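Local coordinates for protein paenibacillus xanthan lyase (PDB 6F2P) that cleaves the polysaccharide xanthan, probably by the beta-elimination chemistry of family 8 polysaccharide lyases, at residues Ile70-Tyr84 against Leu97-Asn109. Sequence-based numbering, arbitrary orientation.
Sequences ITTTYRHLYDMALAY and LKADIISGLDWMN
Leu77, Met80 and Ile101 meet in the middle of an antiparallel helix hairpin within the N-terminal alpha-helical domain of this family 8 lyase. The axes of 70-84 and 97-109 come within 9.9 Å at their closest, their directions 151° apart. Apolar packing does most of the work. Ile101 sends CD1 across to the backbone of the facing helix, 3.5 Å from Ala81 N, while its CG1 packs against Met80 CB. Leu97 CD1 meets Met80 CE at 3.7 Å. Leu77 CD1 packs on the backbone of Gly104. Trp45 of helix 28-46 also touches Met80.

Two tyrosines extend the contact, Tyr84 at one end and Tyr74 nearer the other. Met108, bent at chi2 and chi3, makes a Met-aromatic contact with Tyr74. Its SD stands above the ring face at a distance, 5.3 Å from the centroid. Leu105 CD2 sits at that ring's edge. One water in the ring plane joins Tyr74 OH (2.6 Å) to Leu105 O. A leucine in place of Tyr74 would probably leave this water without its hydroxyl partner and Met108 without its aromatic face. At the other end, Lys98 runs alongside Tyr84 before its NZ reaches a salt bridge with Glu144. Lys98 CA lies over one face of the Tyr84 ring, with Lys98 CB 3.6 Å from Tyr84 CE1.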
loop_
_atom_site.group_PDB
_atom_site.type_symbol
_atom_site.label_atom_id
_atom_site.label_comp_id
_atom_site.label_asym_id
_atom_site.label_seq_id
_atom_site.Cartn_x
_atom_site.Cartn_y
_atom_site.Cartn_z
ATOM N N ILE A 70 9.801 41.626 -3.255
ATOM C CA ILE A 70 9.169 41.654 -4.574
ATOM C C ILE A 70 7.718 41.162 -4.500
ATOM O O ILE A 70 6.789 41.858 -4.911
ATOM C CB ILE A 70 9.956 40.803 -5.598
ATOM C CG1 ILE A 70 11.405 41.290 -5.695
ATOM C CG2 ILE A 70 9.282 40.835 -6.963
ATOM C CD1 ILE A 70 11.533 42.687 -6.247
ATOM N N THR A 71 7.533 39.963 -3.962
ATOM C CA THR A 71 6.215 39.356 -3.864
ATOM C C THR A 71 5.306 40.172 -2.959
ATOM O O THR A 71 4.134 40.419 -3.286
ATOM C CB THR A 71 6.315 37.913 -3.304
ATOM O OG1 THR A 71 7.051 37.091 -4.215
ATOM C CG2 THR A 71 4.933 37.304 -3.075
ATOM N N THR A 72 5.855 40.584 -1.817
ATOM C CA THR A 72 5.090 41.310 -0.806
ATOM C C THR A 72 4.549 42.610 -1.376
ATOM O O THR A 72 3.369 42.938 -1.197
ATOM C CB THR A 72 5.942 41.623 0.428
ATOM O OG1 THR A 72 6.623 40.436 0.836
ATOM C CG2 THR A 72 5.074 42.102 1.569
ATOM N N THR A 73 5.416 43.336 -2.074
ATOM C CA THR A 73 5.034 44.602 -2.676
ATOM C C THR A 73 3.885 44.392 -3.652
ATOM O O THR A 73 2.866 45.093 -3.578
ATOM C CB THR A 73 6.223 45.261 -3.407
ATOM O OG1 THR A 73 7.284 45.519 -2.477
ATOM C CG2 THR A 73 5.792 46.556 -4.059
ATOM N N TYR A 74 4.041 43.416 -4.555
ATOM C CA TYR A 74 3.030 43.174 -5.583
ATOM C C TYR A 74 1.730 42.647 -4.995
ATOM O O TYR A 74 0.657 42.927 -5.522
ATOM C CB TYR A 74 3.536 42.233 -6.668
ATOM C CG TYR A 74 4.411 42.893 -7.707
ATOM C CD1 TYR A 74 4.000 44.040 -8.371
ATOM C CD2 TYR A 74 5.655 42.364 -8.026
ATOM C CE1 TYR A 74 4.813 44.647 -9.331
ATOM C CE2 TYR A 74 6.466 42.958 -8.976
ATOM C CZ TYR A 74 6.044 44.098 -9.623
ATOM O OH TYR A 74 6.861 44.679 -10.566
ATOM N N ARG A 75 1.806 41.893 -3.904
ATOM C CA ARG A 75 0.572 41.463 -3.251
ATOM C C ARG A 75 -0.168 42.660 -2.657
ATOM O O ARG A 75 -1.394 42.766 -2.782
ATOM C CB ARG A 75 0.829 40.378 -2.200
ATOM C CG ARG A 75 1.345 39.091 -2.805
ATOM C CD ARG A 75 1.448 37.933 -1.826
ATOM N NE ARG A 75 1.662 36.688 -2.564
ATOM C CZ ARG A 75 1.803 35.486 -2.013
ATOM N NH1 ARG A 75 1.759 35.347 -0.693
ATOM N NH2 ARG A 75 1.988 34.419 -2.789
ATOM N N HIS A 76 0.578 43.566 -2.027
ATOM C CA HIS A 76 -0.013 44.792 -1.496
ATOM C C HIS A 76 -0.697 45.579 -2.609
ATOM O O HIS A 76 -1.867 45.956 -2.471
ATOM C CB HIS A 76 1.034 45.650 -0.797
ATOM C CG HIS A 76 1.558 45.047 0.463
ATOM N ND1 HIS A 76 0.991 43.937 1.047
ATOM C CD2 HIS A 76 2.600 45.398 1.258
ATOM C CE1 HIS A 76 1.665 43.624 2.147
ATOM N NE2 HIS A 76 2.642 44.502 2.291
ATOM N N LEU A 77 0.030 45.810 -3.707
ATOM C CA LEU A 77 -0.542 46.431 -4.907
ATOM C C LEU A 77 -1.775 45.686 -5.430
ATOM O O LEU A 77 -2.775 46.305 -5.801
ATOM C CB LEU A 77 0.505 46.548 -6.014
ATOM C CG LEU A 77 1.570 47.620 -5.788
ATOM C CD1 LEU A 77 2.691 47.485 -6.798
ATOM C CD2 LEU A 77 0.947 49.012 -5.854
ATOM N N TYR A 78 -1.715 44.359 -5.441
ATOM C CA TYR A 78 -2.870 43.586 -5.861
ATOM C C TYR A 78 -4.105 43.864 -5.003
ATOM O O TYR A 78 -5.214 44.011 -5.528
ATOM C CB TYR A 78 -2.582 42.087 -5.868
ATOM C CG TYR A 78 -3.833 41.299 -6.162
ATOM C CD1 TYR A 78 -4.353 41.243 -7.450
ATOM C CD2 TYR A 78 -4.525 40.655 -5.149
ATOM C CE1 TYR A 78 -5.518 40.546 -7.721
ATOM C CE2 TYR A 78 -5.697 39.953 -5.413
ATOM C CZ TYR A 78 -6.186 39.902 -6.701
ATOM O OH TYR A 78 -7.340 39.200 -6.968
ATOM N N ASP A 79 -3.918 43.912 -3.686
ATOM C CA ASP A 79 -5.045 44.123 -2.777
ATOM C C ASP A 79 -5.735 45.438 -3.086
ATOM O O ASP A 79 -6.959 45.508 -3.091
ATOM C CB ASP A 79 -4.604 44.098 -1.309
ATOM C CG ASP A 79 -4.253 42.699 -0.826
ATOM O OD1 ASP A 79 -4.693 41.719 -1.465
ATOM O OD2 ASP A 79 -3.545 42.576 0.197
ATOM N N MET A 80 -4.937 46.469 -3.356
ATOM C CA MET A 80 -5.452 47.799 -3.680
ATOM C C MET A 80 -6.202 47.763 -5.008
ATOM O O MET A 80 -7.332 48.256 -5.117
ATOM C CB MET A 80 -4.306 48.819 -3.726
ATOM C CG MET A 80 -3.601 49.001 -2.393
ATOM S SD MET A 80 -1.994 49.834 -2.506
ATOM C CE MET A 80 -2.482 51.460 -3.077
ATOM N N ALA A 81 -5.562 47.171 -6.010
ATOM C CA ALA A 81 -6.181 46.963 -7.315
ATOM C C ALA A 81 -7.513 46.211 -7.196
ATOM O O ALA A 81 -8.468 46.504 -7.917
ATOM C CB ALA A 81 -5.216 46.227 -8.242
ATOM N N LEU A 82 -7.575 45.257 -6.272
ATOM C CA LEU A 82 -8.780 44.472 -6.073
ATOM C C LEU A 82 -9.940 45.353 -5.622
ATOM O O LEU A 82 -11.022 45.309 -6.207
ATOM C CB LEU A 82 -8.545 43.347 -5.062
ATOM C CG LEU A 82 -9.695 42.343 -4.863
ATOM C CD1 LEU A 82 -10.100 41.665 -6.170
ATOM C CD2 LEU A 82 -9.347 41.288 -3.827
ATOM N N ALA A 83 -9.724 46.146 -4.579
ATOM C CA ALA A 83 -10.775 47.042 -4.102
ATOM C C ALA A 83 -11.122 48.050 -5.189
ATOM O O ALA A 83 -12.287 48.392 -5.383
ATOM C CB ALA A 83 -10.356 47.753 -2.826
ATOM N N TYR A 84 -10.097 48.514 -5.895
ATOM C CA TYR A 84 -10.300 49.463 -6.973
ATOM C C TYR A 84 -11.327 48.967 -7.983
ATOM O O TYR A 84 -12.106 49.762 -8.519
ATOM C CB TYR A 84 -8.988 49.773 -7.688
ATOM C CG TYR A 84 -9.194 50.681 -8.869
ATOM C CD1 TYR A 84 -9.485 52.026 -8.685
ATOM C CD2 TYR A 84 -9.123 50.194 -10.170
ATOM C CE1 TYR A 84 -9.688 52.870 -9.765
ATOM C CE2 TYR A 84 -9.325 51.029 -11.255
ATOM C CZ TYR A 84 -9.609 52.368 -11.043
ATOM O OH TYR A 84 -9.811 53.208 -12.107
ATOM N N LEU A 97 -6.531 56.334 -5.741
ATOM C CA LEU A 97 -6.120 54.936 -5.587
ATOM C C LEU A 97 -5.501 54.414 -6.879
ATOM O O LEU A 97 -4.389 53.887 -6.868
ATOM C CB LEU A 97 -7.321 54.070 -5.201
ATOM C CG LEU A 97 -7.051 52.604 -4.867
ATOM C CD1 LEU A 97 -5.955 52.521 -3.828
ATOM C CD2 LEU A 97 -8.325 51.928 -4.366
ATOM N N LYS A 98 -6.227 54.580 -7.985
ATOM C CA LYS A 98 -5.741 54.216 -9.316
ATOM C C LYS A 98 -4.341 54.774 -9.571
ATOM O O LYS A 98 -3.423 54.036 -9.940
ATOM C CB LYS A 98 -6.712 54.713 -10.394
ATOM C CG LYS A 98 -6.204 54.573 -11.834
ATOM C CD LYS A 98 -7.262 55.024 -12.845
ATOM C CE LYS A 98 -6.776 56.195 -13.705
ATOM N NZ LYS A 98 -6.181 55.760 -15.009
ATOM N N ALA A 99 -4.180 56.074 -9.347
ATOM C CA ALA A 99 -2.906 56.739 -9.600
ATOM C C ALA A 99 -1.791 56.150 -8.752
ATOM O O ALA A 99 -0.674 55.967 -9.230
ATOM C CB ALA A 99 -3.028 58.240 -9.364
ATOM N N ASP A 100 -2.095 55.851 -7.492
ATOM C CA ASP A 100 -1.083 55.320 -6.588
ATOM C C ASP A 100 -0.690 53.892 -6.955
ATOM O O ASP A 100 0.487 53.519 -6.873
ATOM C CB ASP A 100 -1.539 55.422 -5.133
ATOM C CG ASP A 100 -1.328 56.817 -4.558
ATOM O OD1 ASP A 100 -0.440 57.532 -5.070
ATOM O OD2 ASP A 100 -2.047 57.196 -3.605
ATOM N N ILE A 101 -1.676 53.110 -7.383
ATOM C CA ILE A 101 -1.411 51.773 -7.873
ATOM C C ILE A 101 -0.474 51.827 -9.070
ATOM O O ILE A 101 0.563 51.157 -9.091
ATOM C CB ILE A 101 -2.695 51.058 -8.274
ATOM C CG1 ILE A 101 -3.557 50.817 -7.040
ATOM C CG2 ILE A 101 -2.371 49.739 -8.924
ATOM C CD1 ILE A 101 -4.935 50.349 -7.361
ATOM N N ILE A 102 -0.822 52.649 -10.051
ATOM C CA ILE A 102 -0.079 52.673 -11.308
ATOM C C ILE A 102 1.336 53.212 -11.139
ATOM O O ILE A 102 2.290 52.687 -11.736
ATOM C CB ILE A 102 -0.828 53.456 -12.389
ATOM C CG1 ILE A 102 -2.177 52.784 -12.661
ATOM C CG2 ILE A 102 0.017 53.554 -13.649
ATOM C CD1 ILE A 102 -2.878 53.268 -13.900
ATOM N N SER A 103 1.471 54.248 -10.312
ATOM C CA SER A 103 2.780 54.814 -10.004
ATOM C C SER A 103 3.642 53.757 -9.322
ATOM O O SER A 103 4.836 53.629 -9.611
ATOM C CB SER A 103 2.631 56.032 -9.104
ATOM O OG SER A 103 3.888 56.421 -8.569
ATOM N N GLY A 104 3.024 52.997 -8.418
ATOM C CA GLY A 104 3.687 51.867 -7.797
ATOM C C GLY A 104 4.230 50.897 -8.833
ATOM O O GLY A 104 5.388 50.485 -8.757
ATOM N N LEU A 105 3.404 50.542 -9.814
ATOM C CA LEU A 105 3.826 49.595 -10.850
ATOM C C LEU A 105 4.989 50.148 -11.670
ATOM O O LEU A 105 5.955 49.441 -11.965
ATOM C CB LEU A 105 2.658 49.230 -11.769
ATOM C CG LEU A 105 1.483 48.466 -11.154
ATOM C CD1 LEU A 105 0.339 48.391 -12.155
ATOM C CD2 LEU A 105 1.915 47.066 -10.711
ATOM N N ASP A 106 4.900 51.423 -12.020
ATOM C CA ASP A 106 5.933 52.035 -12.833
ATOM C C ASP A 106 7.212 52.225 -12.050
ATOM O O ASP A 106 8.311 52.147 -12.604
ATOM C CB ASP A 106 5.428 53.341 -13.416
ATOM C CG ASP A 106 4.476 53.109 -14.569
ATOM O OD1 ASP A 106 4.728 52.150 -15.338
ATOM O OD2 ASP A 106 3.484 53.862 -14.699
ATOM N N TRP A 107 7.069 52.439 -10.751
ATOM C CA TRP A 107 8.234 52.533 -9.892
ATOM C C TRP A 107 8.950 51.186 -9.854
ATOM O O TRP A 107 10.174 51.117 -10.017
ATOM C CB TRP A 107 7.865 52.992 -8.478
ATOM C CG TRP A 107 9.087 53.302 -7.676
ATOM C CD1 TRP A 107 9.726 54.506 -7.593
ATOM C CD2 TRP A 107 9.853 52.384 -6.887
ATOM N NE1 TRP A 107 10.836 54.397 -6.792
ATOM C CE2 TRP A 107 10.936 53.104 -6.344
ATOM C CE3 TRP A 107 9.730 51.021 -6.586
ATOM C CZ2 TRP A 107 11.886 52.511 -5.511
ATOM C CZ3 TRP A 107 10.676 50.434 -5.753
ATOM C CH2 TRP A 107 11.737 51.182 -5.224
ATOM N N MET A 108 8.180 50.117 -9.643
ATOM C CA MET A 108 8.755 48.778 -9.618
ATOM C C MET A 108 9.462 48.523 -10.940
ATOM O O MET A 108 10.553 47.954 -10.968
ATOM C CB MET A 108 7.690 47.706 -9.375
ATOM C CG MET A 108 7.143 47.653 -7.961
ATOM S SD MET A 108 8.378 47.327 -6.681
ATOM C CE MET A 108 8.715 45.587 -6.925
ATOM N N ASN A 109 8.851 48.965 -12.035
ATOM C CA ASN A 109 9.452 48.744 -13.344
ATOM C C ASN A 109 10.739 49.524 -13.545
ATOM O O ASN A 109 11.560 49.169 -14.393
ATOM C CB ASN A 109 8.484 49.061 -14.475
ATOM C CG ASN A 109 8.995 48.573 -15.808
ATOM O OD1 ASN A 109 8.855 47.391 -16.145
ATOM N ND2 ASN A 109 9.626 49.469 -16.566
HETATM O O HOH W 1 6.185 46.373 -12.474
#